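Local coordinates for telomerase reverse transcriptase (Candida tropicalis MYA-3404, PDB 6ZD1), which probably extends chromosome ends by copying a template within its RNA component into telomeric DNA repeats, acting as a reverse transcriptase, at residues A[274-287]-A[369-382]. Numbering follows the deposited sequence.
Sequences IFYQKYTLSPVRQV and YHVREYGTLDEFLK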
loop_
_atom_site.group_PDB
_atom_site.type_symbol
_atom_site.label_atom_id
_atom_site.label_comp_id
_atom_site.label_asym_id
_atom_site.label_seq_id
_atom_site.Cartn_x
_atom_site.Cartn_y
_atom_site.Cartn_z
ATOM N N ILE A 274 -17.982 -10.391 -3.210
ATOM C CA ILE A 274 -17.940 -9.357 -4.240
ATOM C C ILE A 274 -19.234 -8.553 -4.248
ATOM O O ILE A 274 -19.216 -7.320 -4.366
ATOM C CB ILE A 274 -17.657 -9.987 -5.616
ATOM C CG1 ILE A 274 -16.238 -10.547 -5.673
ATOM C CG2 ILE A 274 -17.870 -8.977 -6.731
ATOM C CD1 ILE A 274 -15.918 -11.221 -6.988
ATOM N N PHE A 275 -20.377 -9.231 -4.132
ATOM C CA PHE A 275 -21.642 -8.507 -4.062
ATOM C C PHE A 275 -21.806 -7.812 -2.718
ATOM O O PHE A 275 -22.370 -6.712 -2.646
ATOM C CB PHE A 275 -22.813 -9.454 -4.321
ATOM C CG PHE A 275 -22.903 -9.926 -5.739
ATOM C CD1 PHE A 275 -23.570 -11.096 -6.050
ATOM C CD2 PHE A 275 -22.321 -9.199 -6.765
ATOM C CE1 PHE A 275 -23.655 -11.532 -7.353
ATOM C CE2 PHE A 275 -22.402 -9.631 -8.074
ATOM C CZ PHE A 275 -23.070 -10.801 -8.369
ATOM N N TYR A 276 -21.321 -8.434 -1.640
ATOM C CA TYR A 276 -21.362 -7.779 -0.337
ATOM C C TYR A 276 -20.473 -6.541 -0.318
ATOM O O TYR A 276 -20.848 -5.506 0.244
ATOM C CB TYR A 276 -20.946 -8.761 0.760
ATOM C CG TYR A 276 -21.066 -8.214 2.167
ATOM C CD1 TYR A 276 -19.936 -7.887 2.909
ATOM C CD2 TYR A 276 -22.312 -8.032 2.756
ATOM C CE1 TYR A 276 -20.046 -7.394 4.199
ATOM C CE2 TYR A 276 -22.429 -7.537 4.043
ATOM C CZ TYR A 276 -21.295 -7.219 4.759
ATOM O OH TYR A 276 -21.415 -6.727 6.040
ATOM N N GLN A 277 -19.298 -6.623 -0.945
ATOM C CA GLN A 277 -18.410 -5.468 -0.991
ATOM C C GLN A 277 -18.994 -4.362 -1.860
ATOM O O GLN A 277 -18.953 -3.184 -1.485
ATOM C CB GLN A 277 -17.034 -5.889 -1.506
ATOM C CG GLN A 277 -15.975 -4.799 -1.474
ATOM C CD GLN A 277 -14.626 -5.289 -1.982
ATOM O OE1 GLN A 277 -14.551 -6.248 -2.753
ATOM N NE2 GLN A 277 -13.554 -4.636 -1.543
ATOM N N LYS A 278 -19.583 -4.725 -3.002
ATOM C CA LYS A 278 -20.060 -3.712 -3.938
ATOM C C LYS A 278 -21.307 -3.009 -3.419
ATOM O O LYS A 278 -21.407 -1.777 -3.496
ATOM C CB LYS A 278 -20.342 -4.342 -5.302
ATOM C CG LYS A 278 -20.976 -3.378 -6.300
ATOM C CD LYS A 278 -21.335 -4.068 -7.609
ATOM C CE LYS A 278 -20.114 -4.707 -8.249
ATOM N NZ LYS A 278 -20.457 -5.463 -9.484
ATOM N N TYR A 279 -22.267 -3.769 -2.886
ATOM C CA TYR A 279 -23.583 -3.235 -2.560
ATOM C C TYR A 279 -23.787 -2.921 -1.082
ATOM O O TYR A 279 -24.715 -2.174 -0.755
ATOM C CB TYR A 279 -24.677 -4.214 -3.010
ATOM C CG TYR A 279 -24.718 -4.468 -4.502
ATOM C CD1 TYR A 279 -24.112 -5.590 -5.052
ATOM C CD2 TYR A 279 -25.366 -3.591 -5.356
ATOM C CE1 TYR A 279 -24.150 -5.828 -6.414
ATOM C CE2 TYR A 279 -25.410 -3.819 -6.719
ATOM C CZ TYR A 279 -24.801 -4.937 -7.242
ATOM O OH TYR A 279 -24.845 -5.163 -8.599
ATOM N N THR A 280 -22.980 -3.477 -0.180
ATOM C CA THR A 280 -23.169 -3.214 1.242
ATOM C C THR A 280 -21.997 -2.477 1.875
ATOM O O THR A 280 -22.199 -1.419 2.482
ATOM C CB THR A 280 -23.438 -4.537 1.987
ATOM O OG1 THR A 280 -24.529 -5.228 1.361
ATOM C CG2 THR A 280 -23.796 -4.272 3.441
ATOM N N LEU A 281 -20.768 -2.977 1.720
ATOM C CA LEU A 281 -19.631 -2.368 2.407
ATOM C C LEU A 281 -19.259 -1.027 1.789
ATOM O O LEU A 281 -19.006 -0.052 2.506
ATOM C CB LEU A 281 -18.425 -3.309 2.383
ATOM C CG LEU A 281 -18.379 -4.412 3.440
ATOM C CD1 LEU A 281 -17.050 -5.152 3.374
ATOM C CD2 LEU A 281 -18.614 -3.839 4.828
ATOM N N SER A 282 -19.183 -0.966 0.460
ATOM C CA SER A 282 -18.840 0.295 -0.193
ATOM C C SER A 282 -19.825 1.409 0.141
ATOM O O SER A 282 -19.371 2.520 0.470
ATOM C CB SER A 282 -18.721 0.079 -1.706
ATOM O OG SER A 282 -18.359 1.281 -2.362
ATOM N N PRO A 283 -21.151 1.203 0.101
ATOM C CA PRO A 283 -22.051 2.290 0.524
ATOM C C PRO A 283 -21.851 2.710 1.968
ATOM O O PRO A 283 -21.866 3.912 2.262
ATOM C CB PRO A 283 -23.446 1.695 0.292
ATOM C CG PRO A 283 -23.244 0.701 -0.786
ATOM C CD PRO A 283 -21.910 0.083 -0.489
ATOM N N VAL A 284 -21.652 1.753 2.878
ATOM C CA VAL A 284 -21.462 2.097 4.286
ATOM C C VAL A 284 -20.249 3.004 4.445
ATOM O O VAL A 284 -20.301 4.024 5.142
ATOM C CB VAL A 284 -21.336 0.824 5.143
ATOM C CG1 VAL A 284 -20.769 1.158 6.517
ATOM C CG2 VAL A 284 -22.689 0.152 5.286
ATOM N N ARG A 285 -19.147 2.664 3.772
ATOM C CA ARG A 285 -17.956 3.501 3.862
ATOM C C ARG A 285 -18.187 4.862 3.214
ATOM O O ARG A 285 -17.707 5.885 3.720
ATOM C CB ARG A 285 -16.761 2.791 3.226
ATOM C CG ARG A 285 -15.467 3.575 3.328
ATOM C CD ARG A 285 -14.249 2.689 3.144
ATOM N NE ARG A 285 -14.215 2.041 1.837
ATOM C CZ ARG A 285 -13.178 1.341 1.387
ATOM N NH1 ARG A 285 -12.092 1.208 2.139
ATOM N NH2 ARG A 285 -13.219 0.777 0.186
ATOM N N GLN A 286 -18.952 4.904 2.117
ATOM C CA GLN A 286 -19.198 6.179 1.444
ATOM C C GLN A 286 -20.014 7.123 2.320
ATOM O O GLN A 286 -19.714 8.322 2.397
ATOM C CB GLN A 286 -19.915 5.956 0.114
ATOM C CG GLN A 286 -19.070 5.340 -0.986
ATOM C CD GLN A 286 -19.847 5.210 -2.285
ATOM O OE1 GLN A 286 -20.261 6.210 -2.875
ATOM N NE2 GLN A 286 -20.063 3.976 -2.728
ATOM N N VAL A 287 -21.047 6.604 2.987
ATOM C CA VAL A 287 -21.891 7.463 3.811
ATOM C C VAL A 287 -21.128 7.930 5.043
ATOM O O VAL A 287 -21.232 9.093 5.450
ATOM C CB VAL A 287 -23.190 6.729 4.190
ATOM C CG1 VAL A 287 -24.065 7.612 5.070
ATOM C CG2 VAL A 287 -23.934 6.305 2.936
ATOM N N TYR A 369 -29.766 6.878 2.016
ATOM C CA TYR A 369 -28.713 7.683 1.417
ATOM C C TYR A 369 -28.402 7.138 0.032
ATOM O O TYR A 369 -28.440 5.924 -0.190
ATOM C CB TYR A 369 -27.448 7.667 2.280
ATOM C CG TYR A 369 -27.689 8.050 3.721
ATOM C CD1 TYR A 369 -28.029 7.090 4.667
ATOM C CD2 TYR A 369 -27.581 9.369 4.134
ATOM C CE1 TYR A 369 -28.254 7.436 5.986
ATOM C CE2 TYR A 369 -27.806 9.726 5.449
ATOM C CZ TYR A 369 -28.142 8.756 6.371
ATOM O OH TYR A 369 -28.365 9.107 7.682
ATOM N N HIS A 370 -28.088 8.036 -0.895
ATOM C CA HIS A 370 -27.832 7.674 -2.281
ATOM C C HIS A 370 -26.362 7.913 -2.584
ATOM O O HIS A 370 -25.894 9.057 -2.559
ATOM C CB HIS A 370 -28.723 8.473 -3.231
ATOM C CG HIS A 370 -30.185 8.222 -3.036
ATOM N ND1 HIS A 370 -30.823 7.108 -3.539
ATOM C CD2 HIS A 370 -31.135 8.936 -2.385
ATOM C CE1 HIS A 370 -32.102 7.149 -3.210
ATOM N NE2 HIS A 370 -32.316 8.248 -2.510
ATOM N N VAL A 371 -25.641 6.832 -2.866
ATOM C CA VAL A 371 -24.211 6.867 -3.112
ATOM C C VAL A 371 -23.931 6.137 -4.422
ATOM O O VAL A 371 -24.833 5.592 -5.054
ATOM C CB VAL A 371 -23.414 6.254 -1.944
ATOM C CG1 VAL A 371 -23.620 7.080 -0.681
ATOM C CG2 VAL A 371 -23.848 4.815 -1.712
ATOM N N ARG A 372 -22.663 6.117 -4.814
ATOM C CA ARG A 372 -22.275 5.592 -6.113
ATOM C C ARG A 372 -21.993 4.097 -6.047
ATOM O O ARG A 372 -21.620 3.556 -5.002
ATOM C CB ARG A 372 -21.039 6.324 -6.637
ATOM C CG ARG A 372 -21.258 7.801 -6.915
ATOM C CD ARG A 372 -19.933 8.525 -7.112
ATOM N NE ARG A 372 -19.056 7.827 -8.050
ATOM C CZ ARG A 372 -19.026 8.057 -9.358
ATOM N NH1 ARG A 372 -19.827 8.969 -9.894
ATOM N NH2 ARG A 372 -18.194 7.373 -10.133
ATOM N N GLU A 373 -22.177 3.434 -7.184
ATOM C CA GLU A 373 -21.765 2.052 -7.349
ATOM C C GLU A 373 -20.374 2.013 -7.969
ATOM O O GLU A 373 -19.991 2.897 -8.741
ATOM C CB GLU A 373 -22.757 1.283 -8.230
ATOM C CG GLU A 373 -22.402 -0.185 -8.454
ATOM C CD GLU A 373 -23.222 -0.833 -9.555
ATOM O OE1 GLU A 373 -24.232 -1.498 -9.237
ATOM O OE2 GLU A 373 -22.856 -0.675 -10.739
ATOM N N TYR A 374 -19.611 0.985 -7.606
ATOM C CA TYR A 374 -18.282 0.780 -8.153
ATOM C C TYR A 374 -18.092 -0.699 -8.443
ATOM O O TYR A 374 -18.750 -1.559 -7.853
ATOM C CB TYR A 374 -17.187 1.266 -7.194
ATOM C CG TYR A 374 -17.213 2.751 -6.927
ATOM C CD1 TYR A 374 -16.659 3.648 -7.831
ATOM C CD2 TYR A 374 -17.786 3.259 -5.770
ATOM C CE1 TYR A 374 -16.677 5.007 -7.592
ATOM C CE2 TYR A 374 -17.811 4.621 -5.524
ATOM C CZ TYR A 374 -17.251 5.489 -6.441
ATOM O OH TYR A 374 -17.264 6.846 -6.211
ATOM N N GLY A 375 -17.180 -0.983 -9.350
ATOM C CA GLY A 375 -16.851 -2.356 -9.657
ATOM C C GLY A 375 -15.793 -2.908 -8.725
ATOM O O GLY A 375 -15.220 -2.198 -7.899
ATOM N N THR A 376 -15.529 -4.196 -8.886
ATOM C CA THR A 376 -14.485 -4.901 -8.167
ATOM C C THR A 376 -13.332 -5.130 -9.137
ATOM O O THR A 376 -13.518 -5.101 -10.357
ATOM C CB THR A 376 -15.015 -6.233 -7.614
ATOM O OG1 THR A 376 -16.212 -6.003 -6.857
ATOM C CG2 THR A 376 -13.973 -6.924 -6.739
ATOM N N LEU A 377 -12.119 -5.284 -8.597
ATOM C CA LEU A 377 -10.980 -5.629 -9.448
ATOM C C LEU A 377 -11.288 -6.878 -10.246
ATOM O O LEU A 377 -11.162 -6.894 -11.477
ATOM C CB LEU A 377 -9.705 -5.833 -8.630
ATOM C CG LEU A 377 -8.547 -6.319 -9.518
ATOM C CD1 LEU A 377 -8.229 -5.274 -10.575
ATOM C CD2 LEU A 377 -7.324 -6.670 -8.719
ATOM N N ASP A 378 -11.707 -7.928 -9.528
ATOM C CA ASP A 378 -12.005 -9.265 -10.111
ATOM C C ASP A 378 -13.258 -9.229 -10.998
ATOM O O ASP A 378 -13.911 -10.283 -11.125
ATOM C CB ASP A 378 -12.125 -10.331 -9.017
ATOM C CG ASP A 378 -11.300 -10.020 -7.780
ATOM O OD1 ASP A 378 -10.326 -9.252 -7.905
ATOM O OD2 ASP A 378 -11.638 -10.550 -6.704
ATOM N N GLU A 379 -13.579 -8.073 -11.584
ATOM C CA GLU A 379 -14.754 -7.972 -12.493
ATOM C C GLU A 379 -14.265 -8.233 -13.922
ATOM O O GLU A 379 -14.642 -9.269 -14.506
ATOM C CB GLU A 379 -15.405 -6.593 -12.374
ATOM C CG GLU A 379 -16.897 -6.602 -12.655
ATOM C CD GLU A 379 -17.772 -6.334 -11.443
ATOM O OE1 GLU A 379 -18.959 -6.003 -11.634
ATOM O OE2 GLU A 379 -17.263 -6.456 -10.312
ATOM N N PHE A 380 -13.453 -7.309 -14.442
ATOM C CA PHE A 380 -12.836 -7.392 -15.764
ATOM C C PHE A 380 -12.071 -8.690 -15.914
ATOM O O PHE A 380 -12.359 -9.507 -16.794
ATOM C CB PHE A 380 -11.940 -6.168 -15.991
ATOM C CG PHE A 380 -12.673 -4.883 -15.769
ATOM C CD1 PHE A 380 -12.862 -4.402 -14.480
ATOM C CD2 PHE A 380 -13.229 -4.190 -16.826
ATOM C CE1 PHE A 380 -13.569 -3.244 -14.256
ATOM C CE2 PHE A 380 -13.939 -3.019 -16.611
ATOM C CZ PHE A 380 -14.107 -2.547 -15.317
ATOM N N LEU A 381 -11.089 -8.901 -15.052
ATOM C CA LEU A 381 -10.585 -10.247 -14.855
ATOM C C LEU A 381 -11.706 -11.115 -14.290
ATOM O O LEU A 381 -12.392 -10.727 -13.341
ATOM C CB LEU A 381 -9.353 -10.241 -13.946
ATOM C CG LEU A 381 -9.454 -9.735 -12.507
ATOM C CD1 LEU A 381 -9.481 -10.920 -11.560
ATOM C CD2 LEU A 381 -8.289 -8.811 -12.199
ATOM N N LYS A 382 -11.903 -12.278 -14.908
ATOM C CA LYS A 382 -13.023 -13.218 -14.777
ATOM C C LYS A 382 -14.285 -12.804 -15.535
ATOM O O LYS A 382 -15.246 -13.552 -15.479
ATOM C CB LYS A 382 -13.445 -13.467 -13.318
ATOM C CG LYS A 382 -12.345 -13.805 -12.331
ATOM C CD LYS A 382 -12.842 -13.477 -10.928
ATOM C CE LYS A 382 -12.482 -14.532 -9.895
ATOM N NZ LYS A 382 -12.989 -14.144 -8.544
#
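From Val287-Tyr369 through Pro283-Val371 and Lys278-Tyr374 to Ile274-Thr376, segment 369-382 runs along helix 274-287 in the reverse transcriptase region; the axes of strand 369-372 and of this helical segment approach to 8.4 Å at 108°. The strand pairs with strand 423-427 in a two-stranded antiparallel sheet packed against this helix, which carries a wider pi-type turn at 277-281 ahead of Pro283. Gln286 grips the backbone of Arg372 at both ends of its amide: OE1 accepts from Arg372 N (3.1 Å), while NE2 donates to Arg372 O at 2.8 Å and 175°, the acceptor lying in the amide plane. NE2 also reaches Ser282 OG, which bonds to Glu668 as well. The three amide bonds together favour one orientation of the group. Tyr374 presents its ring edge to this amide. On the Tyr369 side of Gln286, Val371 CG2 meets Pro283 CB (3.7 Å), and Val287 sets CG1 over the Tyr369 ring face, 3.9 Å from the centroid. Toward the other end, Lys278 lays its aliphatic chain along Tyr374 O, bends at chi3 (-58°), and its NZ meets the syn lone pair of Glu379 OE1 in a 2.7 Å salt bridge, while Glu379 OE2 accepts from Thr376 N, which comes from above the carboxylate plane (3.2 Å).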